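Local coordinates for taurine dioxygenase (Burkholderia ambifaria, PDB 5VN6), which probably oxidises taurine as an iron-dependent dioxygenase of the TfdA family, and here holds a magnesium ion in its metal site, at residues W105-S110 with V200-A205; A114-C119 with W259-T264; M134-V139 with E244-W249; A158-E163 with A185-V190. All coordinates share one frame; numbering follows the deposited sequence.

Contact 1. Residues W105-S110 with V200-A205; sequences WHSDAS and VLYVNA. With MG (magnesium ion), chain C.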
loop_
_atom_site.group_PDB
_atom_site.type_symbol
_atom_site.label_atom_id
_atom_site.label_comp_id
_atom_site.label_asym_id
_atom_site.label_seq_id
_atom_site.Cartn_x
_atom_site.Cartn_y
_atom_site.Cartn_z
ATOM N N TRP A 105 8.050 5.735 1.545
ATOM C CA TRP A 105 8.525 5.096 0.319
ATOM C C TRP A 105 9.918 5.636 -0.030
ATOM O O TRP A 105 10.066 6.790 -0.432
ATOM C CB TRP A 105 7.520 5.311 -0.809
ATOM C CG TRP A 105 6.359 4.366 -0.657
ATOM C CD1 TRP A 105 5.070 4.682 -0.328
ATOM C CD2 TRP A 105 6.411 2.936 -0.767
ATOM N NE1 TRP A 105 4.306 3.533 -0.255
ATOM C CE2 TRP A 105 5.107 2.452 -0.521
ATOM C CE3 TRP A 105 7.433 2.022 -1.064
ATOM C CZ2 TRP A 105 4.797 1.094 -0.558
ATOM C CZ3 TRP A 105 7.125 0.670 -1.103
ATOM C CH2 TRP A 105 5.805 0.218 -0.856
ATOM N N HIS A 106 10.946 4.812 0.135
ATOM C CA HIS A 106 12.297 5.270 -0.126
ATOM C C HIS A 106 13.131 4.165 -0.745
ATOM O O HIS A 106 12.898 2.970 -0.538
ATOM C CB HIS A 106 12.989 5.784 1.163
ATOM C CG HIS A 106 13.227 4.728 2.199
ATOM N ND1 HIS A 106 12.213 4.188 2.967
ATOM C CD2 HIS A 106 14.370 4.125 2.608
ATOM C CE1 HIS A 106 12.721 3.289 3.794
ATOM N NE2 HIS A 106 14.029 3.238 3.601
ATOM N N SER A 107 14.127 4.589 -1.501
ATOM C CA SER A 107 15.222 3.727 -1.909
ATOM C C SER A 107 16.393 4.026 -0.988
ATOM O O SER A 107 16.788 5.191 -0.849
ATOM C CB SER A 107 15.599 3.975 -3.371
ATOM O OG SER A 107 16.619 3.085 -3.770
ATOM N N ASP A 108 16.925 2.984 -0.343
ATOM C CA ASP A 108 17.930 3.166 0.708
ATOM C C ASP A 108 19.076 4.075 0.275
ATOM O O ASP A 108 19.706 3.855 -0.768
ATOM C CB ASP A 108 18.484 1.807 1.146
ATOM C CG ASP A 108 17.765 1.255 2.363
ATOM O OD1 ASP A 108 16.968 2.002 2.979
ATOM O OD2 ASP A 108 17.976 0.067 2.689
ATOM N N ALA A 109 19.311 5.119 1.084
ATOM C CA ALA A 109 20.481 5.991 0.981
ATOM C C ALA A 109 20.685 6.532 -0.432
ATOM O O ALA A 109 21.813 6.652 -0.911
ATOM C CB ALA A 109 21.746 5.277 1.466
ATOM N N SER A 110 19.587 6.855 -1.115
ATOM C CA SER A 110 19.724 7.542 -2.391
ATOM C C SER A 110 20.282 8.952 -2.222
ATOM O O SER A 110 20.617 9.597 -3.225
ATOM C CB SER A 110 18.364 7.560 -3.117
ATOM O OG SER A 110 17.452 8.425 -2.459
ATOM N N VAL A 200 14.514 2.699 -14.447
ATOM C CA VAL A 200 13.983 2.769 -13.093
ATOM C C VAL A 200 13.529 4.199 -12.837
ATOM O O VAL A 200 14.290 5.141 -13.066
ATOM C CB VAL A 200 15.040 2.347 -12.054
ATOM C CG1 VAL A 200 14.417 2.288 -10.637
ATOM C CG2 VAL A 200 15.669 1.022 -12.444
ATOM N N LEU A 201 12.300 4.366 -12.360
ATOM C CA LEU A 201 11.891 5.670 -11.856
ATOM C C LEU A 201 12.596 5.920 -10.525
ATOM O O LEU A 201 12.274 5.291 -9.508
ATOM C CB LEU A 201 10.371 5.752 -11.728
ATOM C CG LEU A 201 9.822 7.067 -11.162
ATOM C CD1 LEU A 201 10.273 8.288 -11.997
ATOM C CD2 LEU A 201 8.282 7.004 -11.032
ATOM N N TYR A 202 13.555 6.850 -10.532
ATOM C CA TYR A 202 14.490 7.008 -9.422
ATOM C C TYR A 202 14.336 8.342 -8.686
ATOM O O TYR A 202 15.297 9.109 -8.545
ATOM C CB TYR A 202 15.929 6.829 -9.957
ATOM C CG TYR A 202 16.908 6.503 -8.863
ATOM C CD1 TYR A 202 17.969 7.349 -8.580
ATOM C CD2 TYR A 202 16.754 5.344 -8.092
ATOM C CE1 TYR A 202 18.856 7.067 -7.565
ATOM C CE2 TYR A 202 17.624 5.063 -7.064
ATOM C CZ TYR A 202 18.685 5.934 -6.813
ATOM O OH TYR A 202 19.575 5.674 -5.806
ATOM N N VAL A 203 13.133 8.613 -8.189
ATOM C CA VAL A 203 12.886 9.654 -7.198
ATOM C C VAL A 203 12.065 9.032 -6.073
ATOM O O VAL A 203 11.271 8.115 -6.296
ATOM C CB VAL A 203 12.168 10.884 -7.802
ATOM C CG1 VAL A 203 13.111 11.613 -8.785
ATOM C CG2 VAL A 203 10.832 10.461 -8.502
ATOM N N ASN A 204 12.274 9.511 -4.852
ATOM C CA ASN A 204 11.616 8.912 -3.691
ATOM C C ASN A 204 11.502 9.969 -2.592
ATOM O O ASN A 204 11.723 11.162 -2.830
ATOM C CB ASN A 204 12.362 7.645 -3.230
ATOM C CG ASN A 204 13.705 7.940 -2.562
ATOM O OD1 ASN A 204 13.754 8.258 -1.379
ATOM N ND2 ASN A 204 14.797 7.774 -3.302
ATOM N N ALA A 205 11.179 9.516 -1.370
ATOM C CA ALA A 205 10.932 10.434 -0.258
ATOM C C ALA A 205 12.144 11.314 0.032
ATOM O O ALA A 205 11.990 12.428 0.540
ATOM C CB ALA A 205 10.527 9.656 1.002
HETATM MG MG MG C . 15.361 1.480 4.477
#
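Two of the three protein ligands of the magnesium ion stand on a loop without regular secondary structure, and an asparagine from another irregular run reaches across to that loop. His106 and Asp108, with His266, hold the ion in the pattern of the HxD...H facial triad of iron(II) dioxygenases; Ser107 is the x. His106 NE2 lies 2.4 Å from MG and Asp108 OD1 lies 2.3 Å from MG. The imidazole gets there with CG between the backbone N and the carbonyl carbon (chi1 65°), and its ND1 is hydrogen-bonded to Ala104 O, an arrangement consistent with a neutral ring offering NE2 to the metal.

After His106 the chain folds into a type II turn from Ser107 to Ser110, closed by a hydrogen bond from Ser110 N to Ser107 O of 3.3 Å. This turn carries Asp108 away from the 200-205 segment and brings Ser110 toward it. Just before His106, Trp105 O accepts from Ala205 N at 3.1 Å, the donor approaching nearly along the C=O axis. Asn204 works between these two points: its OD1 takes the backbone N-H of Phe206, which helps fix the amide's flip, while its CG packs against Ser107 N. Tyr202 OH lies 3.5 Å from Ser110 CB. Ser110 OG also bonds His160 ND1, and from Asn204 ND2 it receives a straight hydrogen bond (2.9 Å, 167° at the hydrogen) lying in the amide plane.

Contact 2. Residues A114-C119 with W259-T264; sequences APPFGC and WDNRAT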
loop_
_atom_site.group_PDB
_atom_site.type_symbol
_atom_site.label_atom_id
_atom_site.label_comp_id
_atom_site.label_asym_id
_atom_site.label_seq_id
_atom_site.Cartn_x
_atom_site.Cartn_y
_atom_site.Cartn_z
ATOM N N ALA A 114 26.847 7.231 -4.085
ATOM C CA ALA A 114 26.772 5.851 -4.560
ATOM C C ALA A 114 25.851 5.110 -3.607
ATOM O O ALA A 114 26.298 4.546 -2.598
ATOM C CB ALA A 114 28.159 5.209 -4.634
ATOM N N PRO A 115 24.546 5.086 -3.898
ATOM C CA PRO A 115 23.622 4.390 -3.017
ATOM C C PRO A 115 23.857 2.896 -3.058
ATOM O O PRO A 115 24.341 2.353 -4.069
ATOM C CB PRO A 115 22.238 4.754 -3.595
ATOM C CG PRO A 115 22.455 6.031 -4.336
ATOM C CD PRO A 115 23.865 5.965 -4.861
ATOM N N PRO A 116 23.511 2.174 -1.985
ATOM C CA PRO A 116 23.798 0.735 -1.916
ATOM C C PRO A 116 23.073 -0.083 -2.977
ATOM O O PRO A 116 21.973 0.252 -3.428
ATOM C CB PRO A 116 23.323 0.339 -0.506
ATOM C CG PRO A 116 22.441 1.465 -0.050
ATOM C CD PRO A 116 22.956 2.694 -0.722
ATOM N N PHE A 117 23.704 -1.204 -3.319
ATOM C CA PHE A 117 23.173 -2.188 -4.259
ATOM C C PHE A 117 21.909 -2.836 -3.709
ATOM O O PHE A 117 20.927 -3.053 -4.442
ATOM C CB PHE A 117 24.303 -3.210 -4.502
ATOM C CG PHE A 117 23.893 -4.547 -5.086
ATOM C CD1 PHE A 117 24.293 -4.889 -6.378
ATOM C CD2 PHE A 117 23.239 -5.512 -4.316
ATOM C CE1 PHE A 117 23.982 -6.133 -6.914
ATOM C CE2 PHE A 117 22.919 -6.753 -4.847
ATOM C CZ PHE A 117 23.298 -7.068 -6.147
ATOM N N GLY A 118 21.920 -3.144 -2.418
ATOM C CA GLY A 118 20.838 -3.897 -1.821
ATOM C C GLY A 118 21.237 -4.340 -0.434
ATOM O O GLY A 118 22.236 -3.861 0.121
ATOM N N CYS A 119 20.484 -5.309 0.083
ATOM C CA CYS A 119 20.537 -5.649 1.494
ATOM C C CYS A 119 20.035 -7.073 1.719
ATOM O O CYS A 119 19.142 -7.558 1.012
ATOM C CB CYS A 119 19.686 -4.645 2.287
ATOM S SG CYS A 119 19.713 -4.828 4.065
ATOM N N TRP A 259 16.905 -7.824 -1.193
ATOM C CA TRP A 259 16.321 -6.969 -2.221
ATOM C C TRP A 259 17.356 -6.157 -2.984
ATOM O O TRP A 259 18.437 -5.819 -2.473
ATOM C CB TRP A 259 15.243 -6.026 -1.660
ATOM C CG TRP A 259 15.700 -4.905 -0.768
ATOM C CD1 TRP A 259 16.005 -3.619 -1.138
ATOM C CD2 TRP A 259 15.817 -4.952 0.663
ATOM N NE1 TRP A 259 16.343 -2.875 -0.020
ATOM C CE2 TRP A 259 16.223 -3.668 1.094
ATOM C CE3 TRP A 259 15.628 -5.962 1.618
ATOM C CZ2 TRP A 259 16.442 -3.365 2.445
ATOM C CZ3 TRP A 259 15.838 -5.662 2.958
ATOM C CH2 TRP A 259 16.246 -4.369 3.358
ATOM N N ASP A 260 16.980 -5.851 -4.229
ATOM C CA ASP A 260 17.769 -5.051 -5.158
ATOM C C ASP A 260 17.344 -3.601 -4.966
ATOM O O ASP A 260 16.306 -3.177 -5.464
ATOM C CB ASP A 260 17.567 -5.549 -6.589
ATOM C CG ASP A 260 18.308 -4.696 -7.650
ATOM O OD1 ASP A 260 18.845 -3.609 -7.345
ATOM O OD2 ASP A 260 18.367 -5.141 -8.812
ATOM N N ASN A 261 18.173 -2.836 -4.259
ATOM C CA ASN A 261 17.826 -1.471 -3.887
ATOM C C ASN A 261 17.804 -0.539 -5.088
ATOM O O ASN A 261 17.188 0.526 -5.025
ATOM C CB ASN A 261 18.815 -0.989 -2.817
ATOM C CG ASN A 261 18.442 0.353 -2.226
ATOM O OD1 ASN A 261 17.333 0.532 -1.697
ATOM N ND2 ASN A 261 19.391 1.293 -2.252
ATOM N N ARG A 262 18.436 -0.940 -6.186
ATOM C CA ARG A 262 18.483 -0.105 -7.373
ATOM C C ARG A 262 17.143 -0.080 -8.080
ATOM O O ARG A 262 16.782 0.934 -8.689
ATOM C CB ARG A 262 19.574 -0.618 -8.321
ATOM C CG ARG A 262 20.900 -0.810 -7.630
ATOM C CD ARG A 262 21.830 -1.702 -8.443
ATOM N NE ARG A 262 21.329 -3.070 -8.543
ATOM C CZ ARG A 262 22.026 -4.060 -9.083
ATOM N NH1 ARG A 262 23.255 -3.829 -9.553
ATOM N NH2 ARG A 262 21.503 -5.269 -9.149
ATOM N N ALA A 263 16.396 -1.177 -8.014
ATOM C CA ALA A 263 15.154 -1.310 -8.761
ATOM C C ALA A 263 13.909 -1.082 -7.920
ATOM O O ALA A 263 12.813 -1.080 -8.473
ATOM C CB ALA A 263 15.069 -2.708 -9.405
ATOM N N THR A 264 14.041 -0.921 -6.608
ATOM C CA THR A 264 12.895 -0.910 -5.710
ATOM C C THR A 264 12.920 0.286 -4.768
ATOM O O THR A 264 13.943 0.950 -4.582
ATOM C CB THR A 264 12.847 -2.186 -4.848
ATOM O OG1 THR A 264 13.996 -2.216 -3.982
ATOM C CG2 THR A 264 12.843 -3.426 -5.725
#
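The chains of 116-119 and 259-262 run antiparallel, their end-to-end directions 167° apart, with Gly118 and Asp260 as a non-hydrogen-bonded pair and Cys119 and Trp259 as a hydrogen-bonded one. Trp259 N donates to Cys119 O at 3.2 Å; the return bond, Cys119 N to Trp259 O, is weak. Gly118 CA comes within 3.1 Å of Trp259 O in a CA-H...O contact; a beta carbon on Gly118 would lie 2.2 Å from that oxygen, so the approach depends on the bare CA.

Beyond, the Asn261 backbone N donates to Phe117 O at 2.8 Å, and its ND2 donates to Pro116 O at 3.0 Å, nearly straight and in the amide plane. One asparagine thus grips two successive carbonyls, and its OD1 accepts from Asp108 N of the metal-binding loop. Cys119 CB sits over a face of the Trp259 indole, 3.7 Å from the six-membered ring's centroid, in a CH-pi contact; SG follows obliquely.

Arg262, bent at chi3 (-66°), turns back to Asp260 and holds it side-on: NE meets OD1 at 2.8 Å in a salt bridge, and NH2 meets OD2. Arg262 N also reaches OD1, forming an Asx turn. Phe117 lays its CE1 over one face of this guanidinium, 3.4 Å from Arg262 NH2, the planes 44° apart. His193 binds Asp260 OD2 and Glu195 adds a second carboxylate to Arg262.

The pairing belongs to the larger sheet of the double-stranded beta-helix (jelly-roll) core of the cupin clan, where strand 118-125 lies between 256-260 and 278-284; Phe117 rests on Ile284, and Leu45 of helix 34-47 packs on Asp260 and Arg262.

Contact 3. Residues M134-V139 with E244-W249; sequences MWANMV and EYQVRW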
loop_
_atom_site.group_PDB
_atom_site.type_symbol
_atom_site.label_atom_id
_atom_site.label_comp_id
_atom_site.label_asym_id
_atom_site.label_seq_id
_atom_site.Cartn_x
_atom_site.Cartn_y
_atom_site.Cartn_z
ATOM N N MET A 134 7.074 -3.419 3.132
ATOM C CA MET A 134 6.575 -3.434 1.766
ATOM C C MET A 134 7.669 -3.000 0.819
ATOM O O MET A 134 8.546 -2.220 1.193
ATOM C CB MET A 134 5.367 -2.503 1.587
ATOM C CG MET A 134 4.265 -2.748 2.605
ATOM S SD MET A 134 2.903 -1.602 2.359
ATOM C CE MET A 134 2.385 -2.075 0.714
ATOM N N TRP A 135 7.615 -3.523 -0.408
ATOM C CA TRP A 135 8.479 -3.093 -1.495
ATOM C C TRP A 135 7.628 -2.712 -2.697
ATOM O O TRP A 135 6.533 -3.244 -2.891
ATOM C CB TRP A 135 9.497 -4.195 -1.924
ATOM C CG TRP A 135 10.617 -4.436 -0.977
ATOM C CD1 TRP A 135 11.897 -4.002 -1.108
ATOM C CD2 TRP A 135 10.573 -5.201 0.243
ATOM N NE1 TRP A 135 12.655 -4.438 -0.048
ATOM C CE2 TRP A 135 11.866 -5.173 0.797
ATOM C CE3 TRP A 135 9.561 -5.895 0.920
ATOM C CZ2 TRP A 135 12.185 -5.815 2.000
ATOM C CZ3 TRP A 135 9.869 -6.525 2.111
ATOM C CH2 TRP A 135 11.171 -6.484 2.640
ATOM N N ALA A 136 8.162 -1.810 -3.531
ATOM C CA ALA A 136 7.508 -1.383 -4.756
ATOM C C ALA A 136 8.487 -1.522 -5.922
ATOM O O ALA A 136 9.689 -1.282 -5.770
ATOM C CB ALA A 136 7.008 0.068 -4.650
ATOM N N ASN A 137 7.969 -1.941 -7.071
ATOM C CA ASN A 137 8.766 -2.184 -8.274
ATOM C C ASN A 137 8.846 -0.872 -9.050
ATOM O O ASN A 137 7.893 -0.473 -9.718
ATOM C CB ASN A 137 8.130 -3.307 -9.090
ATOM C CG ASN A 137 8.889 -3.631 -10.366
ATOM O OD1 ASN A 137 9.630 -2.809 -10.906
ATOM N ND2 ASN A 137 8.691 -4.844 -10.864
ATOM N N MET A 138 9.978 -0.175 -8.957
ATOM C CA MET A 138 10.080 1.096 -9.671
ATOM C C MET A 138 10.484 0.928 -11.133
ATOM O O MET A 138 10.550 1.927 -11.857
ATOM C CB MET A 138 11.059 2.030 -8.945
ATOM C CG MET A 138 10.685 2.256 -7.486
ATOM S SD MET A 138 8.930 2.678 -7.206
ATOM C CE MET A 138 8.880 4.288 -8.021
ATOM N N VAL A 139 10.783 -0.295 -11.576
ATOM C CA VAL A 139 10.907 -0.570 -13.012
ATOM C C VAL A 139 9.529 -0.523 -13.670
ATOM O O VAL A 139 9.310 0.147 -14.690
ATOM C CB VAL A 139 11.588 -1.936 -13.235
ATOM C CG1 VAL A 139 11.516 -2.371 -14.729
ATOM C CG2 VAL A 139 13.051 -1.924 -12.717
ATOM N N GLU A 244 -0.611 -1.919 -7.313
ATOM C CA GLU A 244 -0.213 -2.815 -8.402
ATOM C C GLU A 244 1.287 -3.088 -8.425
ATOM O O GLU A 244 1.716 -4.120 -8.945
ATOM C CB GLU A 244 -0.631 -2.227 -9.752
ATOM C CG GLU A 244 -2.047 -2.614 -10.179
ATOM C CD GLU A 244 -3.120 -1.806 -9.467
ATOM O OE1 GLU A 244 -2.760 -0.845 -8.731
ATOM O OE2 GLU A 244 -4.318 -2.128 -9.643
ATOM N N TYR A 245 2.097 -2.184 -7.891
ATOM C CA TYR A 245 3.551 -2.319 -7.951
ATOM C C TYR A 245 4.137 -2.896 -6.674
ATOM O O TYR A 245 5.367 -2.974 -6.550
ATOM C CB TYR A 245 4.204 -0.952 -8.208
ATOM C CG TYR A 245 3.661 -0.206 -9.399
ATOM C CD1 TYR A 245 3.101 -0.891 -10.492
ATOM C CD2 TYR A 245 3.718 1.196 -9.441
ATOM C CE1 TYR A 245 2.592 -0.189 -11.599
ATOM C CE2 TYR A 245 3.231 1.892 -10.529
ATOM C CZ TYR A 245 2.676 1.196 -11.610
ATOM O OH TYR A 245 2.197 1.907 -12.687
ATOM N N GLN A 246 3.292 -3.291 -5.724
ATOM C CA GLN A 246 3.711 -3.493 -4.348
ATOM C C GLN A 246 3.633 -4.960 -3.944
ATOM O O GLN A 246 2.845 -5.749 -4.476
ATOM C CB GLN A 246 2.848 -2.662 -3.376
ATOM C CG GLN A 246 3.066 -1.158 -3.483
ATOM C CD GLN A 246 2.079 -0.393 -2.611
ATOM O OE1 GLN A 246 1.212 -0.989 -1.995
ATOM N NE2 GLN A 246 2.169 0.926 -2.611
ATOM N N VAL A 247 4.444 -5.298 -2.943
ATOM C CA VAL A 247 4.298 -6.540 -2.201
ATOM C C VAL A 247 4.439 -6.196 -0.728
ATOM O O VAL A 247 5.148 -5.254 -0.363
ATOM C CB VAL A 247 5.321 -7.622 -2.639
ATOM C CG1 VAL A 247 6.806 -7.169 -2.424
ATOM C CG2 VAL A 247 5.056 -8.926 -1.926
ATOM N N ARG A 248 3.741 -6.951 0.121
ATOM C CA ARG A 248 3.754 -6.750 1.566
ATOM C C ARG A 248 4.161 -8.046 2.244
ATOM O O ARG A 248 3.570 -9.092 1.985
ATOM C CB ARG A 248 2.386 -6.285 2.091
ATOM C CG ARG A 248 2.366 -6.081 3.612
ATOM C CD ARG A 248 1.390 -4.997 4.028
ATOM N NE ARG A 248 1.302 -4.850 5.480
ATOM C CZ ARG A 248 0.761 -3.800 6.099
ATOM N NH1 ARG A 248 0.729 -3.747 7.425
ATOM N NH2 ARG A 248 0.265 -2.795 5.397
ATOM N N TRP A 249 5.175 -7.976 3.106
ATOM C CA TRP A 249 5.764 -9.161 3.707
ATOM C C TRP A 249 5.565 -9.104 5.210
ATOM O O TRP A 249 5.778 -8.055 5.829
ATOM C CB TRP A 249 7.254 -9.258 3.363
ATOM C CG TRP A 249 8.014 -10.369 4.022
ATOM C CD1 TRP A 249 8.971 -10.244 5.005
ATOM C CD2 TRP A 249 7.928 -11.772 3.727
ATOM N NE1 TRP A 249 9.464 -11.475 5.341
ATOM C CE2 TRP A 249 8.845 -12.433 4.579
ATOM C CE3 TRP A 249 7.155 -12.534 2.841
ATOM C CZ2 TRP A 249 9.030 -13.822 4.552
ATOM C CZ3 TRP A 249 7.332 -13.925 2.825
ATOM C CH2 TRP A 249 8.271 -14.545 3.670
#
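An antiparallel beta ladder joins strands 134-137 and 246-249, whose axes approach to 4.7 Å with directions 162° apart. Strand 133-137 is the middle of a three-stranded antiparallel sheet, between 246-249 and 264-268, the strand bearing metal ligand His266. The ladder centres on the hydrogen-bonded pair Trp135 and Val247: Trp135 N donates to Val247 O at 3.0 Å and Val247 N to Trp135 O at 2.9 Å. Asn137 N adds a third rung to Tyr245 O at 2.8 Å.

Met134, Ala136, Gln246 and Arg248 share one face. Met134, bent at chi3, brings its CE to 3.1 Å from Gln246 OE1, while its CG packs 3.9 Å from CD of the extended Arg248 chain. Trp135 and Val247 occupy the other face, where Trp135 CZ3 meets Trp249 CB at 4.0 Å at the indole edge; the two tryptophans point the same way.

Farther out, Gln246 NE2 is held by Ala240 O and Arg248 forms a salt bridge with Asp132. Arg248 NH2 also bonds Pro243 O of the second subunit, placing this edge at the dimer interface. Asn137 ends the strand as N-cap of helix 138-143: its OD1 accepts from Leu140 N and, weakly, from Val139 N at 2.8 Å.

Contact 4. Residues A158-E163 with A185-V190; sequences ARHSIE and AEHPVV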
loop_
_atom_site.group_PDB
_atom_site.type_symbol
_atom_site.label_atom_id
_atom_site.label_comp_id
_atom_site.label_asym_id
_atom_site.label_seq_id
_atom_site.Cartn_x
_atom_site.Cartn_y
_atom_site.Cartn_z
ATOM N N ALA A 158 17.721 15.193 -10.286
ATOM C CA ALA A 158 17.102 15.678 -9.055
ATOM C C ALA A 158 18.032 15.394 -7.888
ATOM O O ALA A 158 18.901 14.524 -7.973
ATOM C CB ALA A 158 15.737 15.017 -8.833
ATOM N N ARG A 159 17.848 16.132 -6.789
ATOM C CA ARG A 159 18.722 16.005 -5.626
ATOM C C ARG A 159 18.026 15.274 -4.478
ATOM O O ARG A 159 16.819 15.450 -4.258
ATOM C CB ARG A 159 19.249 17.372 -5.178
ATOM C CG ARG A 159 20.514 17.760 -5.982
ATOM C CD ARG A 159 21.209 19.044 -5.544
ATOM N NE ARG A 159 22.119 19.505 -6.593
ATOM C CZ ARG A 159 23.344 19.023 -6.812
ATOM N NH1 ARG A 159 23.846 18.070 -6.046
ATOM N NH2 ARG A 159 24.076 19.499 -7.805
ATOM N N HIS A 160 18.801 14.430 -3.782
ATOM C CA HIS A 160 18.354 13.586 -2.672
ATOM C C HIS A 160 19.129 13.985 -1.428
ATOM O O HIS A 160 20.364 13.959 -1.437
ATOM C CB HIS A 160 18.601 12.111 -2.967
ATOM C CG HIS A 160 18.003 11.641 -4.251
ATOM N ND1 HIS A 160 17.199 10.526 -4.323
ATOM C CD2 HIS A 160 18.083 12.132 -5.511
ATOM C CE1 HIS A 160 16.820 10.341 -5.573
ATOM N NE2 HIS A 160 17.328 11.310 -6.315
ATOM N N SER A 161 18.419 14.336 -0.362
ATOM C CA SER A 161 19.028 15.083 0.728
ATOM C C SER A 161 18.913 14.329 2.042
ATOM O O SER A 161 17.813 13.965 2.457
ATOM C CB SER A 161 18.378 16.470 0.864
ATOM O OG SER A 161 18.754 17.074 2.081
ATOM N N ILE A 162 20.045 14.136 2.721
ATOM C CA ILE A 162 19.927 13.655 4.089
ATOM C C ILE A 162 19.647 14.832 5.013
ATOM O O ILE A 162 19.018 14.663 6.070
ATOM C CB ILE A 162 21.175 12.868 4.527
ATOM C CG1 ILE A 162 20.882 12.116 5.826
ATOM C CG2 ILE A 162 22.360 13.809 4.763
ATOM C CD1 ILE A 162 21.941 11.120 6.215
ATOM N N GLU A 163 20.081 16.036 4.617
ATOM C CA GLU A 163 19.810 17.237 5.400
ATOM C C GLU A 163 18.325 17.396 5.699
ATOM O O GLU A 163 17.937 17.683 6.837
ATOM C CB GLU A 163 20.318 18.484 4.669
ATOM C CG GLU A 163 19.858 19.740 5.375
ATOM C CD GLU A 163 20.211 21.028 4.671
ATOM O OE1 GLU A 163 20.179 21.087 3.429
ATOM O OE2 GLU A 163 20.529 21.994 5.384
ATOM N N ALA A 185 22.855 14.693 -3.010
ATOM C CA ALA A 185 23.331 13.998 -4.196
ATOM C C ALA A 185 22.351 14.175 -5.352
ATOM O O ALA A 185 21.142 13.958 -5.203
ATOM C CB ALA A 185 23.544 12.511 -3.897
ATOM N N GLU A 186 22.879 14.553 -6.509
ATOM C CA GLU A 186 22.080 14.622 -7.722
ATOM C C GLU A 186 22.135 13.273 -8.424
ATOM O O GLU A 186 23.217 12.686 -8.570
ATOM C CB GLU A 186 22.592 15.716 -8.657
ATOM C CG GLU A 186 21.842 15.772 -9.976
ATOM C CD GLU A 186 22.199 17.000 -10.805
ATOM O OE1 GLU A 186 21.941 18.131 -10.345
ATOM O OE2 GLU A 186 22.778 16.826 -11.904
ATOM N N HIS A 187 20.979 12.794 -8.864
ATOM C CA HIS A 187 20.831 11.526 -9.566
ATOM C C HIS A 187 19.906 11.707 -10.757
ATOM O O HIS A 187 18.996 12.544 -10.715
ATOM C CB HIS A 187 20.246 10.439 -8.653
ATOM C CG HIS A 187 21.122 10.108 -7.489
ATOM N ND1 HIS A 187 22.390 9.595 -7.642
ATOM C CD2 HIS A 187 20.919 10.223 -6.158
ATOM C CE1 HIS A 187 22.936 9.411 -6.454
ATOM N NE2 HIS A 187 22.054 9.767 -5.535
ATOM N N PRO A 188 20.084 10.916 -11.813
ATOM C CA PRO A 188 19.090 10.922 -12.890
ATOM C C PRO A 188 17.725 10.534 -12.338
ATOM O O PRO A 188 17.610 9.640 -11.494
ATOM C CB PRO A 188 19.608 9.863 -13.869
ATOM C CG PRO A 188 20.462 8.953 -13.016
ATOM C CD PRO A 188 21.099 9.864 -12.001
ATOM N N VAL A 189 16.691 11.219 -12.831
ATOM C CA VAL A 189 15.314 10.881 -12.477
ATOM C C VAL A 189 14.925 9.544 -13.091
ATOM O O VAL A 189 14.199 8.750 -12.479
ATOM C CB VAL A 189 14.369 12.011 -12.919
ATOM C CG1 VAL A 189 12.906 11.556 -12.868
ATOM C CG2 VAL A 189 14.585 13.257 -12.048
ATOM N N VAL A 190 15.410 9.268 -14.296
ATOM C CA VAL A 190 15.228 7.981 -14.956
ATOM C C VAL A 190 16.570 7.278 -14.879
ATOM O O VAL A 190 17.525 7.683 -15.553
ATOM C CB VAL A 190 14.778 8.144 -16.413
ATOM C CG1 VAL A 190 14.558 6.785 -17.066
ATOM C CG2 VAL A 190 13.554 9.018 -16.487
HETATM O O HOH W 1 16.772 11.484 -9.118
#
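Ala185 opens the pairing by binding His160 through both backbone polar atoms: His160 N donates to Ala185 O at 2.8 Å, and Ala185 N donates to His160 O at 3.0 Å, on a lone pair. Glu186 follows as the non-hydrogen-bonded partner of Arg159. Its OE1 lies over the guanidinium face, 3.6 Å from Arg159 NH2, with the planes 50° apart, so this salt bridge rests on charge and no N-H points at the oxygen; OE1 is hydrogen-bonded to Thr211 OG1 instead, Arg157 pairs with OE2, and Asp184 O accepts from Arg159 NH1. His187 returns to full bonding, its N donating to Ala158 O at 2.8 Å and its O accepting from Ala158 N at 3.0 Å. Its ring sends the CD2 edge onto the face of the His160 imidazole, an edge-to-face pair with planes at 77° and centroids 4.8 Å apart. A water donates to His187 O and also bonds His160 NE2 at 2.9 Å, opposite the ring's Ser110 partner. Farther along, Val189 CG2 packs against Ala158 CB at 3.8 Å. With strand directions 132° apart, this is a strongly twisted antiparallel ladder, the central pair of a four-strand sheet in which strands 199-201 and 207-210 flank it.

How the contacts relate
Contact 1 supplies two of the three protein ligands, His106 and Asp108, and the others are arranged round it. Contact 2 backs the metal-binding loop: Asp108 N to Asn261 OD1 is 2.8 Å and Ser107 OG to Asn261 O is 2.9 Å, so Asn261 is a second-shell residue. The Trp259 side chain lies about 5 Å from the magnesium ion, that of Trp135 in contact 3 about 8 Å and that of His160 in contact 4 about 13 Å. Ser110 OG and His160 ND1, 2.8 Å apart, join contacts 1 and 4. Met138 ties contact 3 to contacts 1 and 2, its O bonding Leu201 N and its N Ala263 O, each at 3.0 Å. Contacts 3 and 4 do not touch.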